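Local coordinates for protein sensory transduction histidine kinase, putative (PDB 5BWJ) that forms the periplasmic Venus flytrap sensor domain of the hybrid histidine kinase Hk1, whose kinase part probably autophosphorylates on histidine using ATP, at residues Lys5-Lys11 / Asn44-Glu50; His51-Leu55 / Ala137-Gln141; Gln15-Phe19 / Leu85-Ile89. All coordinates share one frame; numbering follows the deposited sequence.

Contact 1: Lys5-Lys11 / Asn44-Glu50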
loop_
_atom_site.group_PDB
_atom_site.type_symbol
_atom_site.label_atom_id
_atom_site.label_comp_id
_atom_site.label_asym_id
_atom_site.label_seq_id
_atom_site.Cartn_x
_atom_site.Cartn_y
_atom_site.Cartn_z
ATOM N N LYS B 5 14.499 22.920 -23.118
ATOM C CA LYS B 5 13.957 22.042 -22.087
ATOM C C LYS B 5 12.456 22.259 -21.934
ATOM O O LYS B 5 12.004 23.372 -21.662
ATOM C CB LYS B 5 14.665 22.278 -20.749
ATOM C CG LYS B 5 14.246 21.309 -19.650
ATOM C CD LYS B 5 14.926 21.622 -18.327
ATOM C CE LYS B 5 16.402 21.269 -18.351
ATOM N NZ LYS B 5 17.042 21.511 -17.028
ATOM N N ASP B 6 11.692 21.188 -22.113
ATOM C CA ASP B 6 10.238 21.248 -22.014
ATOM C C ASP B 6 9.784 21.333 -20.563
ATOM O O ASP B 6 10.524 20.967 -19.649
ATOM C CB ASP B 6 9.607 20.022 -22.679
ATOM C CG ASP B 6 9.940 19.918 -24.152
ATOM O OD1 ASP B 6 10.009 20.969 -24.826
ATOM O OD2 ASP B 6 10.132 18.785 -24.638
ATOM N N ILE B 7 8.559 21.812 -20.363
ATOM C CA ILE B 7 7.958 21.892 -19.037
ATOM C C ILE B 7 6.588 21.214 -19.057
ATOM O O ILE B 7 5.785 21.452 -19.958
ATOM C CB ILE B 7 7.829 23.357 -18.563
ATOM C CG1 ILE B 7 7.085 23.427 -17.227
ATOM C CG2 ILE B 7 7.127 24.211 -19.618
ATOM C CD1 ILE B 7 7.196 24.771 -16.538
ATOM N N PHE B 8 6.337 20.355 -18.071
ATOM C CA PHE B 8 5.097 19.583 -18.014
ATOM C C PHE B 8 4.400 19.736 -16.667
ATOM O O PHE B 8 5.045 19.792 -15.622
ATOM C CB PHE B 8 5.374 18.103 -18.290
ATOM C CG PHE B 8 5.917 17.838 -19.665
ATOM C CD1 PHE B 8 5.096 17.923 -20.777
ATOM C CD2 PHE B 8 7.249 17.501 -19.845
ATOM C CE1 PHE B 8 5.593 17.683 -22.045
ATOM C CE2 PHE B 8 7.752 17.256 -21.111
ATOM C CZ PHE B 8 6.923 17.348 -22.211
ATOM N N LYS B 9 3.074 19.796 -16.710
ATOM C CA LYS B 9 2.263 19.965 -15.511
ATOM C C LYS B 9 1.678 18.631 -15.058
ATOM O O LYS B 9 1.041 17.924 -15.840
ATOM C CB LYS B 9 1.146 20.975 -15.773
ATOM C CG LYS B 9 0.334 21.354 -14.549
ATOM C CD LYS B 9 -0.621 22.494 -14.872
ATOM C CE LYS B 9 -1.356 22.984 -13.637
ATOM N NZ LYS B 9 -2.227 24.154 -13.941
ATOM N N PHE B 10 1.913 18.292 -13.795
ATOM C CA PHE B 10 1.320 17.110 -13.182
ATOM C C PHE B 10 0.239 17.522 -12.190
ATOM O O PHE B 10 0.489 18.316 -11.282
ATOM C CB PHE B 10 2.391 16.269 -12.481
ATOM C CG PHE B 10 3.265 15.489 -13.424
ATOM C CD1 PHE B 10 3.001 14.157 -13.693
ATOM C CD2 PHE B 10 4.350 16.088 -14.041
ATOM C CE1 PHE B 10 3.804 13.434 -14.561
ATOM C CE2 PHE B 10 5.155 15.374 -14.909
ATOM C CZ PHE B 10 4.881 14.041 -15.169
ATOM N N LYS B 11 -0.965 16.992 -12.379
ATOM C CA LYS B 11 -2.068 17.251 -11.459
ATOM C C LYS B 11 -2.302 16.054 -10.546
ATOM O O LYS B 11 -2.704 14.981 -11.002
ATOM C CB LYS B 11 -3.349 17.587 -12.225
ATOM C CG LYS B 11 -3.400 19.021 -12.729
ATOM C CD LYS B 11 -4.791 19.382 -13.221
ATOM C CE LYS B 11 -4.862 20.818 -13.701
ATOM N NZ LYS B 11 -4.560 21.798 -12.621
ATOM N N ASN B 44 14.753 15.084 -19.763
ATOM C CA ASN B 44 15.266 16.431 -20.009
ATOM C C ASN B 44 14.148 17.468 -19.981
ATOM O O ASN B 44 13.902 18.161 -20.969
ATOM C CB ASN B 44 16.002 16.486 -21.350
ATOM C CG ASN B 44 16.736 17.800 -21.563
ATOM O OD1 ASN B 44 17.187 18.434 -20.608
ATOM N ND2 ASN B 44 16.852 18.218 -22.818
ATOM N N ALA B 45 13.462 17.557 -18.847
ATOM C CA ALA B 45 12.314 18.443 -18.722
ATOM C C ALA B 45 12.198 19.017 -17.318
ATOM O O ALA B 45 12.823 18.527 -16.378
ATOM C CB ALA B 45 11.040 17.699 -19.091
ATOM N N ASP B 46 11.402 20.073 -17.198
ATOM C CA ASP B 46 11.028 20.623 -15.905
ATOM C C ASP B 46 9.601 20.200 -15.603
ATOM O O ASP B 46 8.849 19.859 -16.514
ATOM C CB ASP B 46 11.160 22.145 -15.903
ATOM C CG ASP B 46 12.589 22.603 -16.106
ATOM O OD1 ASP B 46 13.486 22.062 -15.425
ATOM O OD2 ASP B 46 12.816 23.496 -16.950
ATOM N N ILE B 47 9.230 20.216 -14.327
ATOM C CA ILE B 47 7.898 19.783 -13.929
ATOM C C ILE B 47 7.219 20.782 -13.002
ATOM O O ILE B 47 7.872 21.503 -12.244
ATOM C CB ILE B 47 7.941 18.405 -13.239
ATOM C CG1 ILE B 47 8.924 18.421 -12.067
ATOM C CG2 ILE B 47 8.324 17.325 -14.248
ATOM C CD1 ILE B 47 8.851 17.186 -11.197
ATOM N N MET B 48 5.895 20.817 -13.101
ATOM C CA MET B 48 5.046 21.597 -12.214
ATOM C C MET B 48 4.032 20.665 -11.569
ATOM O O MET B 48 3.320 19.942 -12.264
ATOM C CB MET B 48 4.339 22.716 -12.984
ATOM C CG MET B 48 3.165 23.352 -12.247
ATOM S SD MET B 48 3.624 24.040 -10.646
ATOM C CE MET B 48 2.015 24.507 -10.016
ATOM N N VAL B 49 3.972 20.683 -10.241
ATOM C CA VAL B 49 3.024 19.859 -9.505
ATOM C C VAL B 49 1.917 20.731 -8.930
ATOM O O VAL B 49 2.186 21.764 -8.314
ATOM C CB VAL B 49 3.708 19.081 -8.367
ATOM C CG1 VAL B 49 2.708 18.178 -7.662
ATOM C CG2 VAL B 49 4.867 18.258 -8.911
ATOM N N GLU B 50 0.675 20.309 -9.146
ATOM C CA GLU B 50 -0.482 21.013 -8.611
ATOM C C GLU B 50 -1.477 20.018 -8.028
ATOM O O GLU B 50 -1.861 19.052 -8.685
ATOM C CB GLU B 50 -1.154 21.858 -9.696
ATOM C CG GLU B 50 -2.409 22.579 -9.229
ATOM C CD GLU B 50 -3.021 23.448 -10.310
ATOM O OE1 GLU B 50 -4.210 23.242 -10.635
ATOM O OE2 GLU B 50 -2.316 24.341 -10.826
#

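Contact 2: His51-Leu55 / Ala137-Gln141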
loop_
_atom_site.group_PDB
_atom_site.type_symbol
_atom_site.label_atom_id
_atom_site.label_comp_id
_atom_site.label_asym_id
_atom_site.label_seq_id
_atom_site.Cartn_x
_atom_site.Cartn_y
_atom_site.Cartn_z
ATOM N N HIS B 51 -1.889 20.260 -6.790
ATOM C CA HIS B 51 -2.870 19.408 -6.133
ATOM C C HIS B 51 -4.285 19.908 -6.385
ATOM O O HIS B 51 -4.548 21.110 -6.337
ATOM C CB HIS B 51 -2.605 19.344 -4.629
ATOM C CG HIS B 51 -1.316 18.672 -4.272
ATOM N ND1 HIS B 51 -0.119 19.350 -4.201
ATOM C CD2 HIS B 51 -1.039 17.382 -3.967
ATOM C CE1 HIS B 51 0.841 18.506 -3.866
ATOM N NE2 HIS B 51 0.310 17.307 -3.717
ATOM N N ILE B 52 -5.188 18.974 -6.663
ATOM C CA ILE B 52 -6.611 19.273 -6.745
ATOM C C ILE B 52 -7.398 18.180 -6.027
ATOM O O ILE B 52 -7.125 16.991 -6.194
ATOM C CB ILE B 52 -7.090 19.400 -8.207
ATOM C CG1 ILE B 52 -6.598 18.219 -9.049
ATOM C CG2 ILE B 52 -6.599 20.717 -8.807
ATOM C CD1 ILE B 52 -7.220 18.149 -10.429
ATOM N N ASP B 53 -8.360 18.590 -5.208
ATOM C CA ASP B 53 -9.177 17.645 -4.458
ATOM C C ASP B 53 -10.117 16.887 -5.385
ATOM O O ASP B 53 -10.201 15.658 -5.335
ATOM C CB ASP B 53 -9.981 18.371 -3.377
ATOM C CG ASP B 53 -9.105 18.913 -2.267
ATOM O OD1 ASP B 53 -7.878 19.021 -2.475
ATOM O OD2 ASP B 53 -9.643 19.235 -1.185
ATOM N N ASN B 54 -10.813 17.635 -6.235
ATOM C CA ASN B 54 -11.844 17.079 -7.099
ATOM C C ASN B 54 -11.441 17.137 -8.564
ATOM O O ASN B 54 -10.550 17.900 -8.943
ATOM C CB ASN B 54 -13.161 17.832 -6.896
ATOM C CG ASN B 54 -13.517 17.995 -5.434
ATOM O OD1 ASN B 54 -13.201 17.138 -4.608
ATOM N ND2 ASN B 54 -14.175 19.101 -5.104
ATOM N N LEU B 55 -12.111 16.328 -9.376
ATOM C CA LEU B 55 -11.897 16.313 -10.817
ATOM C C LEU B 55 -13.113 16.894 -11.535
ATOM O O LEU B 55 -14.068 16.176 -11.832
ATOM C CB LEU B 55 -11.623 14.889 -11.300
ATOM C CG LEU B 55 -11.270 14.739 -12.780
ATOM C CD1 LEU B 55 -9.910 15.356 -13.075
ATOM C CD2 LEU B 55 -11.300 13.275 -13.181
ATOM N N ALA B 137 -19.367 11.097 -2.992
ATOM C CA ALA B 137 -18.453 12.093 -2.443
ATOM C C ALA B 137 -17.524 12.600 -3.538
ATOM O O ALA B 137 -17.245 11.889 -4.504
ATOM C CB ALA B 137 -17.652 11.507 -1.291
ATOM N N ASP B 138 -17.045 13.830 -3.386
ATOM C CA ASP B 138 -16.169 14.438 -4.382
ATOM C C ASP B 138 -14.717 14.023 -4.175
ATOM O O ASP B 138 -13.927 14.027 -5.116
ATOM C CB ASP B 138 -16.280 15.965 -4.340
ATOM C CG ASP B 138 -17.644 16.469 -4.776
ATOM O OD1 ASP B 138 -18.313 15.774 -5.570
ATOM O OD2 ASP B 138 -18.043 17.566 -4.332
ATOM N N ASN B 139 -14.370 13.670 -2.940
ATOM C CA ASN B 139 -12.997 13.298 -2.608
ATOM C C ASN B 139 -12.918 12.475 -1.326
ATOM O O ASN B 139 -13.906 12.334 -0.607
ATOM C CB ASN B 139 -12.131 14.551 -2.472
ATOM C CG ASN B 139 -12.688 15.539 -1.468
ATOM O OD1 ASN B 139 -12.741 15.263 -0.270
ATOM N ND2 ASN B 139 -13.097 16.705 -1.953
ATOM N N SER B 140 -11.732 11.943 -1.045
ATOM C CA SER B 140 -11.531 11.068 0.106
ATOM C C SER B 140 -11.876 11.761 1.420
ATOM O O SER B 140 -12.518 11.173 2.288
ATOM C CB SER B 140 -10.084 10.569 0.154
ATOM O OG SER B 140 -9.787 9.751 -0.964
ATOM N N GLN B 141 -11.444 13.009 1.564
ATOM C CA GLN B 141 -11.691 13.766 2.785
ATOM C C GLN B 141 -13.185 13.910 3.053
ATOM O O GLN B 141 -13.651 13.677 4.169
ATOM C CB GLN B 141 -11.035 15.142 2.692
ATOM C CG GLN B 141 -11.217 16.008 3.918
ATOM C CD GLN B 141 -10.294 17.206 3.902
ATOM O OE1 GLN B 141 -9.072 17.058 3.903
ATOM N NE2 GLN B 141 -10.873 18.402 3.866
HETATM O O HOH W 1 -11.517 13.251 -5.995
#

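Contact 3: Gln15-Phe19 / Leu85-Ile89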
loop_
_atom_site.group_PDB
_atom_site.type_symbol
_atom_site.label_atom_id
_atom_site.label_comp_id
_atom_site.label_asym_id
_atom_site.label_seq_id
_atom_site.Cartn_x
_atom_site.Cartn_y
_atom_site.Cartn_z
ATOM N N GLN B 15 -6.082 12.255 -2.793
ATOM C CA GLN B 15 -4.951 11.764 -2.014
ATOM C C GLN B 15 -4.678 10.309 -2.367
ATOM O O GLN B 15 -5.584 9.574 -2.767
ATOM C CB GLN B 15 -5.219 11.909 -0.515
ATOM C CG GLN B 15 -5.514 13.336 -0.075
ATOM C CD GLN B 15 -5.642 13.461 1.429
ATOM O OE1 GLN B 15 -4.705 13.159 2.172
ATOM N NE2 GLN B 15 -6.808 13.900 1.889
ATOM N N PHE B 16 -3.424 9.902 -2.212
ATOM C CA PHE B 16 -2.965 8.598 -2.678
ATOM C C PHE B 16 -1.769 8.152 -1.844
ATOM O O PHE B 16 -0.622 8.307 -2.257
ATOM C CB PHE B 16 -2.603 8.678 -4.168
ATOM C CG PHE B 16 -2.260 7.354 -4.804
ATOM C CD1 PHE B 16 -1.823 7.313 -6.118
ATOM C CD2 PHE B 16 -2.382 6.160 -4.109
ATOM C CE1 PHE B 16 -1.503 6.112 -6.721
ATOM C CE2 PHE B 16 -2.064 4.956 -4.711
ATOM C CZ PHE B 16 -1.624 4.933 -6.018
ATOM N N PHE B 17 -2.041 7.604 -0.664
ATOM C CA PHE B 17 -0.981 7.172 0.240
ATOM C C PHE B 17 -0.203 6.015 -0.380
ATOM O O PHE B 17 -0.809 5.092 -0.922
ATOM C CB PHE B 17 -1.565 6.748 1.592
ATOM C CG PHE B 17 -0.523 6.427 2.632
ATOM C CD1 PHE B 17 -0.149 7.377 3.569
ATOM C CD2 PHE B 17 0.081 5.178 2.675
ATOM C CE1 PHE B 17 0.806 7.090 4.527
ATOM C CE2 PHE B 17 1.038 4.886 3.631
ATOM C CZ PHE B 17 1.400 5.845 4.560
ATOM N N PRO B 18 1.139 6.043 -0.299
ATOM C CA PRO B 18 2.047 7.041 0.281
ATOM C C PRO B 18 2.633 8.007 -0.751
ATOM O O PRO B 18 3.594 8.714 -0.448
ATOM C CB PRO B 18 3.150 6.172 0.877
ATOM C CG PRO B 18 3.270 5.053 -0.115
ATOM C CD PRO B 18 1.872 4.815 -0.661
ATOM N N PHE B 19 2.073 8.026 -1.956
ATOM C CA PHE B 19 2.607 8.862 -3.029
ATOM C C PHE B 19 2.392 10.347 -2.751
ATOM O O PHE B 19 3.299 11.155 -2.941
ATOM C CB PHE B 19 1.976 8.469 -4.365
ATOM C CG PHE B 19 2.380 7.101 -4.830
ATOM C CD1 PHE B 19 3.493 6.930 -5.637
ATOM C CD2 PHE B 19 1.661 5.982 -4.443
ATOM C CE1 PHE B 19 3.873 5.672 -6.058
ATOM C CE2 PHE B 19 2.036 4.721 -4.859
ATOM C CZ PHE B 19 3.145 4.565 -5.667
ATOM N N LEU B 85 0.948 2.808 -11.911
ATOM C CA LEU B 85 1.799 3.450 -10.914
ATOM C C LEU B 85 1.890 2.608 -9.645
ATOM O O LEU B 85 2.964 2.458 -9.065
ATOM C CB LEU B 85 1.268 4.846 -10.589
ATOM C CG LEU B 85 2.042 5.650 -9.542
ATOM C CD1 LEU B 85 3.522 5.744 -9.890
ATOM C CD2 LEU B 85 1.438 7.037 -9.411
ATOM N N ALA B 86 0.756 2.064 -9.221
ATOM C CA ALA B 86 0.713 1.200 -8.049
ATOM C C ALA B 86 -0.617 0.462 -7.994
ATOM O O ALA B 86 -1.517 0.724 -8.794
ATOM C CB ALA B 86 0.924 2.006 -6.779
ATOM N N ARG B 87 -0.728 -0.458 -7.042
ATOM C CA ARG B 87 -1.936 -1.254 -6.866
ATOM C C ARG B 87 -2.578 -0.975 -5.514
ATOM O O ARG B 87 -1.896 -0.621 -4.553
ATOM C CB ARG B 87 -1.617 -2.746 -6.988
ATOM C CG ARG B 87 -1.552 -3.264 -8.413
ATOM C CD ARG B 87 -1.198 -4.743 -8.432
ATOM N NE ARG B 87 -1.628 -5.405 -9.663
ATOM C CZ ARG B 87 -0.889 -5.520 -10.763
ATOM N NH1 ARG B 87 -1.382 -6.147 -11.824
ATOM N NH2 ARG B 87 0.337 -5.013 -10.816
ATOM N N SER B 88 -3.895 -1.146 -5.454
ATOM C CA SER B 88 -4.642 -1.014 -4.211
ATOM C C SER B 88 -5.653 -2.148 -4.085
ATOM O O SER B 88 -5.870 -2.909 -5.029
ATOM C CB SER B 88 -5.358 0.338 -4.149
ATOM O OG SER B 88 -4.434 1.411 -4.212
ATOM N N ILE B 89 -6.258 -2.256 -2.907
ATOM C CA ILE B 89 -7.332 -3.207 -2.668
ATOM C C ILE B 89 -8.586 -2.436 -2.277
ATOM O O ILE B 89 -8.538 -1.555 -1.419
ATOM C CB ILE B 89 -6.967 -4.225 -1.564
ATOM C CG1 ILE B 89 -5.709 -5.002 -1.967
ATOM C CG2 ILE B 89 -8.137 -5.178 -1.305
ATOM C CD1 ILE B 89 -5.212 -5.997 -0.923
#

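Contact 1: Lys5-Lys11 / Asn44-Glu50
Residues Lys5-Lys11 and Asn44-Glu50 run side by side as neighbouring parallel strands, strand 45-52 lying beside strand 6-13 in the mixed sheet. Their short axes run at 25° to each other and approach to 4.6 Å. The hydrogen bonding zigzags between the backbones: Asp46 N gives to Asp6 O, Phe8 N donates to Asp46 O, Met48 N reaches Phe8 O, Phe10 N meets Met48 O at 2.7 Å and Glu50 N closes on Phe10 O.

One face of the pair is largely apolar. Phe8 CD2 meets Ala45 CB at 3.9 Å, near the ring plane, while Phe10 CE2 touches Ile47 CG2 at 3.8 Å. Phe10 and Ile47 also pack on Leu36 of helix 32-42, whose Trp39 meets the Phe10 ring edge-to-face.

The face of Ile7, Lys9, Met48, Lys11, Asp46 and Glu50 is mixed, with charged groups at both ends. Glu50 stretches out with CG opposite the backbone N (chi1 178°), its carboxylate between two lysines. Lys11 NZ forms a salt bridge to Glu50 OE1, though the 2.5 Å separation is doubtfully short. Lys9 NZ makes a weak hydrogen bond within a salt bridge to Glu50 OE2 (3.1 Å), its stronger partner being Glu61. Glu61 also pairs with Lys11 NZ, so two carboxylates probably offset two lysines. At the far end, Lys5 CD lies 3.1 Å from Asp46 OD2, but Lys5 NZ forms only a long salt bridge to Asp46 OD1, at 3.9 Å.

Strand, helix 32-42 and parallel neighbour make up a beta-alpha-beta crossover, the building unit of the alpha/beta lobes in Venus flytrap domains.

Contact 2: His51-Leu55 / Ala137-Gln141
Asn54 and Asn139 join their side-chain amides across this small, partly buried contact between the turn that follows strand 45-52 and the loop that leads into helix 140-148.

The direct polar link is one hydrogen bond, Asn139 ND2 to Asn54 OD1, 2.7 Å long and nearly straight at 171°. It lies in the plane of both groups: the two amides are within 6° of coplanar, and the N-H is received on a lone pair of Asn54 OD1. The other end of the Asn139 amide is engaged too, because Asn139 OD1 accepts from Glu142 N at the start of the helix. With both ends of the amide held, its flip is fixed.

A water makes the second link. It donates to Asp53 O at 2.8 Å and to Asp138 O at 2.7 Å, spanning two backbone carbonyls that stand 4.1 Å apart, O to O, and could not bond to one another.

Packing fills in the rest. Asp138 CB lies against Asn54 OD1 at 3.3 Å, the amide and carboxylate planes being turned 62° apart, and Asn139 CB rests on Asp53 O at 3.6 Å. Nearby, Ser140 OG is bonded to Asp14, which follows strand 6-13, while Gln141 OE1 receives Lys22 NZ.

Asn139 is thus a classic helix N-cap: its OD1 takes a backbone N-H of the first turn, while its ND2 ties that helix start to the turn beyond strand 45-52.

Contact 3: Gln15-Phe19 / Leu85-Ile89
The loop Gln15-Phe19 faces strand 85-89 at a distance, its closest alpha carbons, Phe19 CA and Ala86 CA, lying 9.4 Å apart, and no hydrogen bond joins the two segments. The strand carries a classic beta bulge, in which Leu85 and Ala86 both face Asn187 of strand 184-192; the loop contains a cis peptide before Pro18. Two aromatic rings bridge the gap.

Phe16 and Phe19 pack together first, with Phe19 CD2 3.7 Å above the Phe16 ring plane, over its centre. Each then reaches the bulge. Phe16, with CG opposite its backbone N (chi1 -174°), brings CE1 to Leu85 CD2 at 4.1 Å and CZ to Ala86 CB. Leu85 lays CG over a face of the Phe19 ring, and its CD1 branch touches Phe19 CE1 at 3.8 Å.

The buried Ser88 hydroxyl passes near Phe16 but is bonded to Asp158 and Asn187. Phe19 also leans on Ile32 and Ile35 of helix 32-42 and on Ile89 of the second subunit, so the cluster borders the dimer interface. Touching both rings, Ala86 CB comes nearest to Phe19, obliquely, at 3.5 Å from Phe19 CE2.

From the N terminus, strand 6-13 comes first and pairs in contact 1 with strand 45-52, closing a loop that holds helix 32-42. The chain leaves strand 6-13 straight into Gln15-Phe19, the first half of contact 3, whose partner comes only at strand 79-94, so contacts 1 and 3 cross. Contact 2 opens right after contact 1 closes, its first segment continuing from Glu50, and the two touch where Lys11 CD packs on Ile52 CD1 at 3.9 Å. Contact 2 shuts at the start of helix 140-148, beyond strand 79-94, and therefore crosses contact 3. Together they tie the N-terminal strands to the long strand 79-94 and to helix 140-148.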